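Local coordinates for protein chymotrypsin-like serine protease (Equine arteritis virus, PDB 1MBM) that probably cleaves the viral polyprotein as a chymotrypsin-like serine proteinase whose two beta-barrels are followed by a small alpha/beta C-terminal extension, at residues A[28-31]-A[32-36]; A[63-66]-A[67-71]; A[98-102]-A[103-107]; A[181-185]-A[186-190]; A[150-153]-A[154-158]. All coordinates share one frame; numbering follows the deposited sequence.

Contact 1: A[28-31]-A[32-36]; sequences VLTA and SHVVG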
loop_
_atom_site.group_PDB
_atom_site.type_symbol
_atom_site.label_atom_id
_atom_site.label_comp_id
_atom_site.label_asym_id
_atom_site.label_seq_id
_atom_site.Cartn_x
_atom_site.Cartn_y
_atom_site.Cartn_z
ATOM N N VAL A 28 -6.964 -10.646 7.864
ATOM C CA VAL A 28 -7.123 -10.269 6.465
ATOM C C VAL A 28 -7.312 -8.755 6.341
ATOM O O VAL A 28 -8.262 -8.206 6.876
ATOM C CB VAL A 28 -8.335 -11.010 5.837
ATOM C CG1 VAL A 28 -8.560 -10.578 4.373
ATOM C CG2 VAL A 28 -8.155 -12.534 5.947
ATOM N N LEU A 29 -6.430 -8.088 5.612
ATOM C CA LEU A 29 -6.533 -6.637 5.403
ATOM C C LEU A 29 -6.939 -6.271 3.983
ATOM O O LEU A 29 -6.538 -6.935 3.036
ATOM C CB LEU A 29 -5.196 -5.959 5.671
ATOM C CG LEU A 29 -4.510 -6.287 6.987
ATOM C CD1 LEU A 29 -3.156 -5.570 7.058
ATOM C CD2 LEU A 29 -5.407 -5.926 8.172
ATOM N N THR A 30 -7.703 -5.191 3.850
ATOM C CA THR A 30 -8.115 -4.654 2.552
ATOM C C THR A 30 -8.635 -3.237 2.801
ATOM O O THR A 30 -8.471 -2.698 3.911
ATOM C CB THR A 30 -9.186 -5.572 1.849
ATOM O OG1 THR A 30 -9.431 -5.133 0.505
ATOM C CG2 THR A 30 -10.570 -5.472 2.527
ATOM N N ALA A 31 -9.217 -2.623 1.772
ATOM C CA ALA A 31 -9.754 -1.268 1.879
ATOM C C ALA A 31 -11.254 -1.293 2.177
ATOM O O ALA A 31 -11.991 -2.099 1.613
ATOM C CB ALA A 31 -9.487 -0.483 0.602
ATOM N N SER A 32 -11.703 -0.390 3.042
ATOM C CA SER A 32 -13.122 -0.324 3.408
ATOM C C SER A 32 -14.056 -0.090 2.213
ATOM O O SER A 32 -15.131 -0.679 2.140
ATOM C CB SER A 32 -13.348 0.754 4.466
ATOM O OG SER A 32 -12.490 0.540 5.575
ATOM N N HIS A 33 -13.656 0.762 1.275
ATOM C CA HIS A 33 -14.535 1.054 0.143
ATOM C C HIS A 33 -14.656 -0.141 -0.821
ATOM O O HIS A 33 -15.595 -0.219 -1.601
ATOM C CB HIS A 33 -14.115 2.334 -0.582
ATOM C CG HIS A 33 -12.892 2.181 -1.429
ATOM N ND1 HIS A 33 -11.617 2.288 -0.917
ATOM C CD2 HIS A 33 -12.748 1.951 -2.756
ATOM C CE1 HIS A 33 -10.740 2.115 -1.890
ATOM N NE2 HIS A 33 -11.401 1.907 -3.015
ATOM N N VAL A 34 -13.698 -1.062 -0.764
ATOM C CA VAL A 34 -13.782 -2.301 -1.524
ATOM C C VAL A 34 -14.840 -3.202 -0.868
ATOM O O VAL A 34 -15.657 -3.836 -1.551
ATOM C CB VAL A 34 -12.421 -3.017 -1.570
ATOM C CG1 VAL A 34 -12.577 -4.473 -2.014
ATOM C CG2 VAL A 34 -11.466 -2.262 -2.494
ATOM N N VAL A 35 -14.822 -3.237 0.464
ATOM C CA VAL A 35 -15.794 -4.004 1.247
ATOM C C VAL A 35 -17.214 -3.466 1.053
ATOM O O VAL A 35 -18.111 -4.182 0.603
ATOM C CB VAL A 35 -15.427 -3.980 2.757
ATOM C CG1 VAL A 35 -16.488 -4.660 3.575
ATOM C CG2 VAL A 35 -14.085 -4.661 2.985
ATOM N N GLY A 36 -17.414 -2.190 1.370
ATOM C CA GLY A 36 -18.726 -1.580 1.239
ATOM C C GLY A 36 -19.458 -1.544 2.566
ATOM O O GLY A 36 -19.104 -2.269 3.494
#
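The carbonyl oxygen of A31 takes two backbone N-H groups from the turn that follows it. V35 N lies 3.3 Å from A31 O, in the carbonyl plane and with a fairly straight N-H...O angle of 158°, whereas V34 N approaches A31 O to 3.1 Å at only 132°, a weak bond. A31, at the N-cap position, thereby ties the end of strand 25-31 to the short helix 32-35. In chymotrypsin-like proteinases the catalytic histidine sits on just such a helical turn behind a first-barrel strand, and H33 is probably that residue: its ND1 is hydrogen-bonded to D59 and its NE2 more weakly to S114. The methyl of A31 lies obliquely by the ring, with CB 3.8 Å from H33 ND1, while CG2 of V34 stands over one face toward the rim. That same V34 CG2 is 4.1 Å from A31 CB, so alanine and valine pack together beside the imidazole. On T30, chi1 of -172° splits the side chain into two tasks: OG1 is hydrogen-bonded to T16 O, and CG2 meets V35 CG2 at 3.6 Å, the two side chains slanting across each other. S32 OG bonds to G58 O, next to D59.

Contact 2: A[63-66]-A[67-71]; sequences AVTT and QSELP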
loop_
_atom_site.group_PDB
_atom_site.type_symbol
_atom_site.label_atom_id
_atom_site.label_comp_id
_atom_site.label_asym_id
_atom_site.label_seq_id
_atom_site.Cartn_x
_atom_site.Cartn_y
_atom_site.Cartn_z
ATOM N N ALA A 63 -10.246 -7.980 8.873
ATOM C CA ALA A 63 -11.062 -9.124 9.280
ATOM C C ALA A 63 -10.184 -10.141 9.977
ATOM O O ALA A 63 -8.975 -10.204 9.729
ATOM C CB ALA A 63 -11.717 -9.784 8.066
ATOM N N VAL A 64 -10.788 -10.933 10.854
ATOM C CA VAL A 64 -10.074 -12.016 11.510
ATOM C C VAL A 64 -10.801 -13.331 11.261
ATOM O O VAL A 64 -12.028 -13.363 11.105
ATOM C CB VAL A 64 -9.871 -11.794 13.028
ATOM C CG1 VAL A 64 -9.052 -10.539 13.283
ATOM C CG2 VAL A 64 -11.204 -11.746 13.768
ATOM N N THR A 65 -10.028 -14.401 11.155
ATOM C CA THR A 65 -10.569 -15.740 10.983
ATOM C C THR A 65 -9.563 -16.692 11.611
ATOM O O THR A 65 -8.690 -16.248 12.354
ATOM C CB THR A 65 -10.908 -16.059 9.484
ATOM O OG1 THR A 65 -11.286 -17.428 9.358
ATOM C CG2 THR A 65 -9.698 -15.954 8.582
ATOM N N THR A 66 -9.697 -17.989 11.372
ATOM C CA THR A 66 -8.795 -18.952 11.998
ATOM C C THR A 66 -8.065 -19.797 10.964
ATOM O O THR A 66 -8.403 -19.776 9.770
ATOM C CB THR A 66 -9.555 -19.882 12.974
ATOM O OG1 THR A 66 -10.666 -20.485 12.299
ATOM C CG2 THR A 66 -10.206 -19.091 14.111
ATOM N N GLN A 67 -7.071 -20.549 11.441
ATOM C CA GLN A 67 -6.284 -21.442 10.599
ATOM C C GLN A 67 -7.138 -22.548 9.984
ATOM O O GLN A 67 -6.858 -23.005 8.887
ATOM C CB GLN A 67 -5.124 -22.059 11.394
ATOM C CG GLN A 67 -3.908 -21.153 11.566
ATOM C CD GLN A 67 -3.125 -20.977 10.277
ATOM O OE1 GLN A 67 -3.172 -21.838 9.389
ATOM N NE2 GLN A 67 -2.401 -19.867 10.169
ATOM N N SER A 68 -8.184 -22.972 10.686
ATOM C CA SER A 68 -9.074 -24.012 10.167
ATOM C C SER A 68 -9.993 -23.503 9.050
ATOM O O SER A 68 -10.566 -24.286 8.299
ATOM C CB SER A 68 -9.903 -24.624 11.298
ATOM O OG SER A 68 -10.530 -23.617 12.072
ATOM N N GLU A 69 -10.131 -22.187 8.947
ATOM C CA GLU A 69 -10.968 -21.586 7.919
ATOM C C GLU A 69 -10.139 -21.125 6.734
ATOM O O GLU A 69 -10.603 -21.136 5.591
ATOM C CB GLU A 69 -11.724 -20.395 8.498
ATOM C CG GLU A 69 -12.796 -20.784 9.490
ATOM C CD GLU A 69 -13.776 -21.770 8.888
ATOM O OE1 GLU A 69 -14.320 -21.478 7.799
ATOM O OE2 GLU A 69 -14.000 -22.835 9.497
ATOM N N LEU A 70 -8.912 -20.705 7.025
ATOM C CA LEU A 70 -7.993 -20.198 6.016
ATOM C C LEU A 70 -6.579 -20.670 6.359
ATOM O O LEU A 70 -5.780 -19.896 6.882
ATOM C CB LEU A 70 -8.048 -18.665 6.010
ATOM C CG LEU A 70 -7.405 -17.815 4.914
ATOM C CD1 LEU A 70 -7.839 -18.267 3.541
ATOM C CD2 LEU A 70 -7.767 -16.338 5.123
ATOM N N PRO A 71 -6.284 -21.943 6.088
ATOM C CA PRO A 71 -4.969 -22.518 6.402
ATOM C C PRO A 71 -3.843 -22.006 5.520
ATOM O O PRO A 71 -4.048 -21.657 4.364
ATOM C CB PRO A 71 -5.179 -24.018 6.148
ATOM C CG PRO A 71 -6.246 -24.061 5.114
ATOM C CD PRO A 71 -7.195 -22.951 5.514
#
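This local contact is a surface turn at the end of strand 60-65, where the chain leaves the six-stranded first barrel of the chymotrypsin-like fold. Residues 67-69 have helical backbone angles without forming a regular helix, and the turn closes on the carbonyl of T66. L70 N donates to T66 O at 2.9 Å, within the carbonyl plane. E69 N also reaches T66 O, at 3.1 Å, but from well above that plane. The one oxygen therefore receives two N-H groups from different directions.

On the inner side, T65 CG2 touches L70 CD2 at 4.0 Å, the side chains crossing at about a right angle. L70 is buried and continues inward onto V19, V26, L43 and I45, so the turn lays a leucine over the end of the barrel. The outer side is more polar. E69 runs alongside T66, pointing the same way, and its CG comes within 3.5 Å of T66 OG1; a bend at chi2 (-55°) then takes the carboxylate away from strand 60-65. T65 OG1 meets the aliphatic base of this glutamate, almost perpendicular to it. Next to that contact, the hydroxyls T66 OG1 and S68 OG share a hydrogen bond of 3.1 Å.

Contact 3: A[98-102]-A[103-107]; sequences GLLSG and EVCLA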
loop_
_atom_site.group_PDB
_atom_site.type_symbol
_atom_site.label_atom_id
_atom_site.label_comp_id
_atom_site.label_asym_id
_atom_site.label_seq_id
_atom_site.Cartn_x
_atom_site.Cartn_y
_atom_site.Cartn_z
ATOM N N GLY A 98 7.220 1.951 -4.643
ATOM C CA GLY A 98 6.830 3.347 -4.690
ATOM C C GLY A 98 7.427 4.190 -3.577
ATOM O O GLY A 98 8.161 3.680 -2.725
ATOM N N LEU A 99 7.133 5.484 -3.603
ATOM C CA LEU A 99 7.588 6.402 -2.565
ATOM C C LEU A 99 6.512 6.480 -1.516
ATOM O O LEU A 99 5.336 6.616 -1.840
ATOM C CB LEU A 99 7.807 7.806 -3.125
ATOM C CG LEU A 99 7.845 8.929 -2.077
ATOM C CD1 LEU A 99 9.147 8.868 -1.270
ATOM C CD2 LEU A 99 7.662 10.300 -2.714
ATOM N N LEU A 100 6.910 6.372 -0.257
ATOM C CA LEU A 100 5.971 6.523 0.832
ATOM C C LEU A 100 6.482 7.581 1.802
ATOM O O LEU A 100 7.650 7.578 2.158
ATOM C CB LEU A 100 5.778 5.190 1.572
ATOM C CG LEU A 100 4.715 5.278 2.676
ATOM C CD1 LEU A 100 3.560 4.336 2.421
ATOM C CD2 LEU A 100 5.298 5.101 4.066
ATOM N N SER A 101 5.607 8.512 2.170
ATOM C CA SER A 101 5.864 9.508 3.215
ATOM C C SER A 101 4.497 9.907 3.764
ATOM O O SER A 101 3.473 9.557 3.186
ATOM C CB SER A 101 6.594 10.737 2.675
ATOM O OG SER A 101 5.765 11.494 1.806
ATOM N N GLY A 102 4.462 10.634 4.872
ATOM C CA GLY A 102 3.178 11.025 5.435
ATOM C C GLY A 102 2.460 12.022 4.537
ATOM O O GLY A 102 1.241 12.011 4.421
ATOM N N GLU A 103 3.237 12.866 3.868
ATOM C CA GLU A 103 2.682 13.921 3.040
ATOM C C GLU A 103 2.349 13.500 1.615
ATOM O O GLU A 103 1.335 13.930 1.068
ATOM C CB GLU A 103 3.657 15.103 2.977
ATOM C CG GLU A 103 3.871 15.834 4.290
ATOM C CD GLU A 103 4.964 15.220 5.159
ATOM O OE1 GLU A 103 5.551 14.178 4.785
ATOM O OE2 GLU A 103 5.245 15.794 6.232
ATOM N N VAL A 104 3.223 12.700 1.003
ATOM C CA VAL A 104 3.098 12.354 -0.415
ATOM C C VAL A 104 3.472 10.889 -0.683
ATOM O O VAL A 104 4.510 10.409 -0.227
ATOM C CB VAL A 104 3.997 13.274 -1.293
ATOM C CG1 VAL A 104 3.970 12.843 -2.760
ATOM C CG2 VAL A 104 3.590 14.756 -1.178
ATOM N N CYS A 105 2.619 10.176 -1.416
ATOM C CA CYS A 105 2.923 8.804 -1.793
ATOM C C CYS A 105 2.776 8.646 -3.310
ATOM O O CYS A 105 1.793 9.093 -3.887
ATOM C CB CYS A 105 1.996 7.805 -1.080
ATOM S SG CYS A 105 2.076 7.773 0.738
ATOM N N LEU A 106 3.749 7.991 -3.936
ATOM C CA LEU A 106 3.737 7.762 -5.381
ATOM C C LEU A 106 3.859 6.274 -5.691
ATOM O O LEU A 106 4.720 5.599 -5.157
ATOM C CB LEU A 106 4.905 8.492 -6.051
ATOM C CG LEU A 106 5.091 9.968 -5.721
ATOM C CD1 LEU A 106 6.322 10.497 -6.417
ATOM C CD2 LEU A 106 3.861 10.747 -6.145
ATOM N N ALA A 107 2.993 5.771 -6.559
ATOM C CA ALA A 107 3.036 4.374 -6.962
ATOM C C ALA A 107 2.129 4.223 -8.170
ATOM O O ALA A 107 1.116 4.907 -8.266
ATOM C CB ALA A 107 2.563 3.458 -5.825
HETATM O O HOH W 1 7.255 13.907 2.422
#
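L99 and L106 lie side by side and point the same way, with L99 CD2 only 3.9 Å from L106 CD1. Their first torsions differ: CG of L99 is opposite its own backbone N (chi1 161°), whereas CG of L106 is beside its N (chi1 -51°), and these settings bring the two branched ends together. The backbones beneath them form an antiparallel hydrogen-bonded pair. L99 N donates to L106 O at 2.9 Å in the carbonyl plane, and L106 N returns a bond to L99 O at 3.0 Å, tilted from that plane.

The whole segment is a beta hairpin in the second barrel of the chymotrypsin-like fold, joining strand 94-100 to the weakly bonded strand around 105-106. L99 reaches onward to F161, and L106 packs against P173 and I176, so this leucine pair faces elements that follow the barrel in sequence. L100 turns away from the returning segment and packs on P82, A87 and V118, although its CD1 still lies 4.1 Å from C105 SG.

Nearer the turn, packing gives way to polar contacts. S101 OG donates to V104 O over a short 2.6 Å, somewhat tilted from the carbonyl plane, closing the hairpin before its backbone reverses at G102 and E103. The E103 side chain is bent at chi2 (87°), which folds its carboxylate back alongside G102. A water then donates to both S101 OG and E103 OE1, at 2.9 Å from S101 OG, and links the serine hydroxyl to the glutamate across the turn.

Contact 4: A[181-185]-A[186-190]; sequences DAVPR and SLAML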
loop_
_atom_site.group_PDB
_atom_site.type_symbol
_atom_site.label_atom_id
_atom_site.label_comp_id
_atom_site.label_asym_id
_atom_site.label_seq_id
_atom_site.Cartn_x
_atom_site.Cartn_y
_atom_site.Cartn_z
ATOM N N ASP A 181 17.106 21.848 -8.035
ATOM C CA ASP A 181 17.152 21.327 -9.394
ATOM C C ASP A 181 17.817 19.944 -9.481
ATOM O O ASP A 181 18.098 19.457 -10.574
ATOM C CB ASP A 181 17.772 22.337 -10.377
ATOM C CG ASP A 181 19.249 22.574 -10.131
ATOM O OD1 ASP A 181 19.793 22.066 -9.127
ATOM O OD2 ASP A 181 19.952 23.264 -10.902
ATOM N N ALA A 182 18.057 19.327 -8.323
ATOM C CA ALA A 182 18.650 17.993 -8.251
ATOM C C ALA A 182 18.317 17.313 -6.935
ATOM O O ALA A 182 18.127 17.974 -5.917
ATOM C CB ALA A 182 20.170 18.045 -8.464
ATOM N N VAL A 183 18.228 15.987 -6.963
ATOM C CA VAL A 183 17.894 15.192 -5.777
ATOM C C VAL A 183 18.826 13.975 -5.673
ATOM O O VAL A 183 19.437 13.585 -6.662
ATOM C CB VAL A 183 16.426 14.698 -5.813
ATOM C CG1 VAL A 183 15.431 15.872 -5.783
ATOM C CG2 VAL A 183 16.171 13.796 -7.013
ATOM N N PRO A 184 18.972 13.402 -4.475
ATOM C CA PRO A 184 19.757 12.172 -4.302
ATOM C C PRO A 184 19.272 11.074 -5.233
ATOM O O PRO A 184 18.058 10.903 -5.417
ATOM C CB PRO A 184 19.480 11.781 -2.855
ATOM C CG PRO A 184 19.242 13.105 -2.172
ATOM C CD PRO A 184 18.457 13.904 -3.186
ATOM N N ARG A 185 20.226 10.342 -5.796
ATOM C CA ARG A 185 19.961 9.279 -6.767
ATOM C C ARG A 185 18.862 8.288 -6.399
ATOM O O ARG A 185 18.068 7.903 -7.256
ATOM C CB ARG A 185 21.251 8.513 -7.059
ATOM C CG ARG A 185 21.136 7.521 -8.204
ATOM C CD ARG A 185 22.343 6.608 -8.339
ATOM N NE ARG A 185 23.344 7.132 -9.258
ATOM C CZ ARG A 185 24.660 7.062 -9.059
ATOM N NH1 ARG A 185 25.153 6.506 -7.956
ATOM N NH2 ARG A 185 25.487 7.556 -9.970
ATOM N N SER A 186 18.819 7.865 -5.138
ATOM C CA SER A 186 17.796 6.906 -4.714
ATOM C C SER A 186 16.392 7.510 -4.791
ATOM O O SER A 186 15.456 6.810 -5.141
ATOM C CB SER A 186 18.084 6.305 -3.329
ATOM O OG SER A 186 17.989 7.278 -2.311
ATOM N N LEU A 187 16.253 8.802 -4.494
ATOM C CA LEU A 187 14.956 9.470 -4.633
ATOM C C LEU A 187 14.539 9.538 -6.111
ATOM O O LEU A 187 13.396 9.201 -6.448
ATOM C CB LEU A 187 14.962 10.870 -3.987
ATOM C CG LEU A 187 13.687 11.727 -4.088
ATOM C CD1 LEU A 187 12.431 10.931 -3.728
ATOM C CD2 LEU A 187 13.789 12.991 -3.200
ATOM N N ALA A 188 15.469 9.939 -6.982
ATOM C CA ALA A 188 15.203 10.045 -8.431
ATOM C C ALA A 188 14.853 8.710 -9.089
ATOM O O ALA A 188 13.931 8.644 -9.906
ATOM C CB ALA A 188 16.391 10.672 -9.158
ATOM N N MET A 189 15.608 7.664 -8.742
ATOM C CA MET A 189 15.402 6.315 -9.268
ATOM C C MET A 189 14.081 5.739 -8.773
ATOM O O MET A 189 13.420 4.966 -9.479
ATOM C CB MET A 189 16.544 5.379 -8.854
ATOM C CG MET A 189 17.866 5.602 -9.584
ATOM S SD MET A 189 17.917 4.897 -11.234
ATOM C CE MET A 189 17.916 3.141 -10.850
ATOM N N LEU A 190 13.710 6.110 -7.553
ATOM C CA LEU A 190 12.447 5.670 -6.973
ATOM C C LEU A 190 11.324 6.149 -7.880
ATOM O O LEU A 190 10.575 5.338 -8.429
ATOM C CB LEU A 190 12.260 6.238 -5.561
ATOM C CG LEU A 190 11.974 5.252 -4.422
ATOM C CD1 LEU A 190 11.474 5.968 -3.170
ATOM C CD2 LEU A 190 11.006 4.162 -4.842
#
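V183 starts its contact at CB, which lies 4.1 Å from L187 CD2, and extends it through CG2, 3.8 Å from A188 CB. Its CG1 turns to S158 of helix 154-158. This strand-to-helix junction belongs to the small alpha/beta extension that follows the two barrels: strand 182-184 pairs with strand 165-167, then the chain enters helix 185-192, whose 186-190 portion runs nearly perpendicular to the strand, at 99°. In V183 a chi1 of -63° sets CG1 beside the backbone N and turns CG2 to the first turn of the helix.

P184 occupies the N-cap position, and its carbonyl starts the helical bonding. A188 N donates to P184 O at 3.2 Å, nearly straight and in the carbonyl plane; L187 N makes a weak bond to the same oxygen from 2.9 Å. L187 also brings its CB within 3.4 Å of P184 O, while its far end packs against L157 and F161. One residue on, M189 N is hydrogen-bonded to R185 O.

R185 and M189, both exposed, lie side by side and point the same way. Bends at chi2 and chi3 carry the methionine's end away from 181-185, and the two side chains touch instead through their aliphatic bases, with R185 CG and M189 CG 4.0 Å apart.

Contact 5: A[150-153]-A[154-158]; sequences DTVT and LSSLS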
loop_
_atom_site.group_PDB
_atom_site.type_symbol
_atom_site.label_atom_id
_atom_site.label_comp_id
_atom_site.label_asym_id
_atom_site.label_seq_id
_atom_site.Cartn_x
_atom_site.Cartn_y
_atom_site.Cartn_z
ATOM N N ASP A 150 -0.988 15.695 1.535
ATOM C CA ASP A 150 -0.376 16.988 1.844
ATOM C C ASP A 150 0.693 17.362 0.821
ATOM O O ASP A 150 0.723 16.814 -0.279
ATOM C CB ASP A 150 0.259 16.955 3.239
ATOM C CG ASP A 150 -0.679 16.406 4.293
ATOM O OD1 ASP A 150 -1.876 16.778 4.293
ATOM O OD2 ASP A 150 -0.305 15.586 5.157
ATOM N N THR A 151 1.563 18.304 1.181
ATOM C CA THR A 151 2.656 18.696 0.293
ATOM C C THR A 151 3.988 18.559 0.979
ATOM O O THR A 151 4.060 18.517 2.200
ATOM C CB THR A 151 2.531 20.154 -0.224
ATOM O OG1 THR A 151 2.758 21.079 0.846
ATOM C CG2 THR A 151 1.130 20.469 -0.701
ATOM N N VAL A 152 5.048 18.511 0.178
ATOM C CA VAL A 152 6.406 18.489 0.705
ATOM C C VAL A 152 7.341 19.053 -0.366
ATOM O O VAL A 152 7.082 18.896 -1.561
ATOM C CB VAL A 152 6.849 17.060 1.113
ATOM C CG1 VAL A 152 7.036 16.171 -0.131
ATOM C CG2 VAL A 152 8.133 17.105 1.953
ATOM N N THR A 153 8.406 19.737 0.048
ATOM C CA THR A 153 9.365 20.250 -0.931
ATOM C C THR A 153 10.303 19.124 -1.324
ATOM O O THR A 153 10.433 18.127 -0.607
ATOM C CB THR A 153 10.189 21.411 -0.370
ATOM O OG1 THR A 153 10.815 20.997 0.852
ATOM C CG2 THR A 153 9.298 22.591 0.037
ATOM N N LEU A 154 10.951 19.267 -2.471
ATOM C CA LEU A 154 11.910 18.263 -2.897
ATOM C C LEU A 154 13.105 18.249 -1.963
ATOM O O LEU A 154 13.647 17.183 -1.673
ATOM C CB LEU A 154 12.372 18.495 -4.337
ATOM C CG LEU A 154 11.570 17.879 -5.487
ATOM C CD1 LEU A 154 12.171 18.298 -6.832
ATOM C CD2 LEU A 154 11.530 16.359 -5.376
ATOM N N SER A 155 13.511 19.423 -1.488
ATOM C CA SER A 155 14.651 19.497 -0.573
ATOM C C SER A 155 14.359 18.762 0.737
ATOM O O SER A 155 15.183 17.979 1.204
ATOM C CB SER A 155 15.057 20.945 -0.306
ATOM O OG SER A 155 13.999 21.651 0.302
ATOM N N SER A 156 13.178 18.993 1.307
ATOM C CA SER A 156 12.786 18.321 2.547
ATOM C C SER A 156 12.731 16.804 2.360
ATOM O O SER A 156 13.227 16.056 3.199
ATOM C CB SER A 156 11.444 18.856 3.069
ATOM O OG SER A 156 10.892 17.992 4.047
ATOM N N LEU A 157 12.136 16.367 1.247
ATOM C CA LEU A 157 12.061 14.957 0.897
ATOM C C LEU A 157 13.475 14.370 0.733
ATOM O O LEU A 157 13.754 13.253 1.176
ATOM C CB LEU A 157 11.281 14.813 -0.417
ATOM C CG LEU A 157 10.643 13.506 -0.881
ATOM C CD1 LEU A 157 9.868 12.808 0.242
ATOM C CD2 LEU A 157 9.724 13.807 -2.066
ATOM N N SER A 158 14.363 15.150 0.116
ATOM C CA SER A 158 15.732 14.715 -0.180
ATOM C C SER A 158 16.597 14.342 1.035
ATOM O O SER A 158 17.492 13.510 0.931
ATOM C CB SER A 158 16.433 15.770 -1.034
ATOM O OG SER A 158 15.796 15.865 -2.294
#
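The backbone passes from short strand 152-153 straight into helix 154-158, and L157 N closes the first turn by donating to T153 O at 3.1 Å, an almost straight bond (165°) tilted from the carbonyl plane.

T153 contributes a second bond through its side chain. With chi1 at 55°, OG1 sits between the backbone N and the carbonyl carbon, which swings it over the start of the helix, where it accepts from S156 N at 3.1 Å and 154°. The hydroxyl thus takes up an N-H of the first turn, and it also lies close against S156 CB. S155 OG is held by D179 outside the turn.

V152 divides its two methyls between neighbouring helix residues. CG1 meets L157 CD2 at 4.1 Å, the valine and leucine side chains crossing at about a right angle, while CG2 approaches S156 OG to 3.6 Å. L157 brings its CB against T153 O and leans onward to L187 of helix 185-192. L154, on much the same side of the helix, packs on I168, I176 and V183.

L154 O, in the first turn, receives two donors from S158, the helix's last residue: S158 N at 2.8 Å and S158 OG at 2.6 Å, arriving from opposite faces of the carbonyl plane. S158 thereby folds its hydroxyl back onto the helix it ends.

A threonine N-cap of this kind is a classic helix start; here it joins a strand paired in parallel with 176-177 to a helix of the C-terminal alpha/beta extension.

Contacts 1 and 2 belong to the first barrel and meet directly: V28 N lies 2.8 Å from A63 O, a probable hydrogen bond between neighbouring strands, and V28 CG2 packs on L70 CD2. Contact 1 carries the probable catalytic histidine; the centres of contacts 1 and 2 are about 17 Å apart. Contacts 3, 4 and 5 gather on the other side of the molecule's centre. The hairpin of contact 3 touches both others, through G98 and L99 on L190 and through E103 and V104 on 150-152; contacts 4 and 5 pack through L187 on L157 and S158. From contact 1 the nearest atoms of contacts 4 and 5 are about 21 and 17 Å away, so contacts 4 and 5 touch the hairpin of contact 3 but not contact 1.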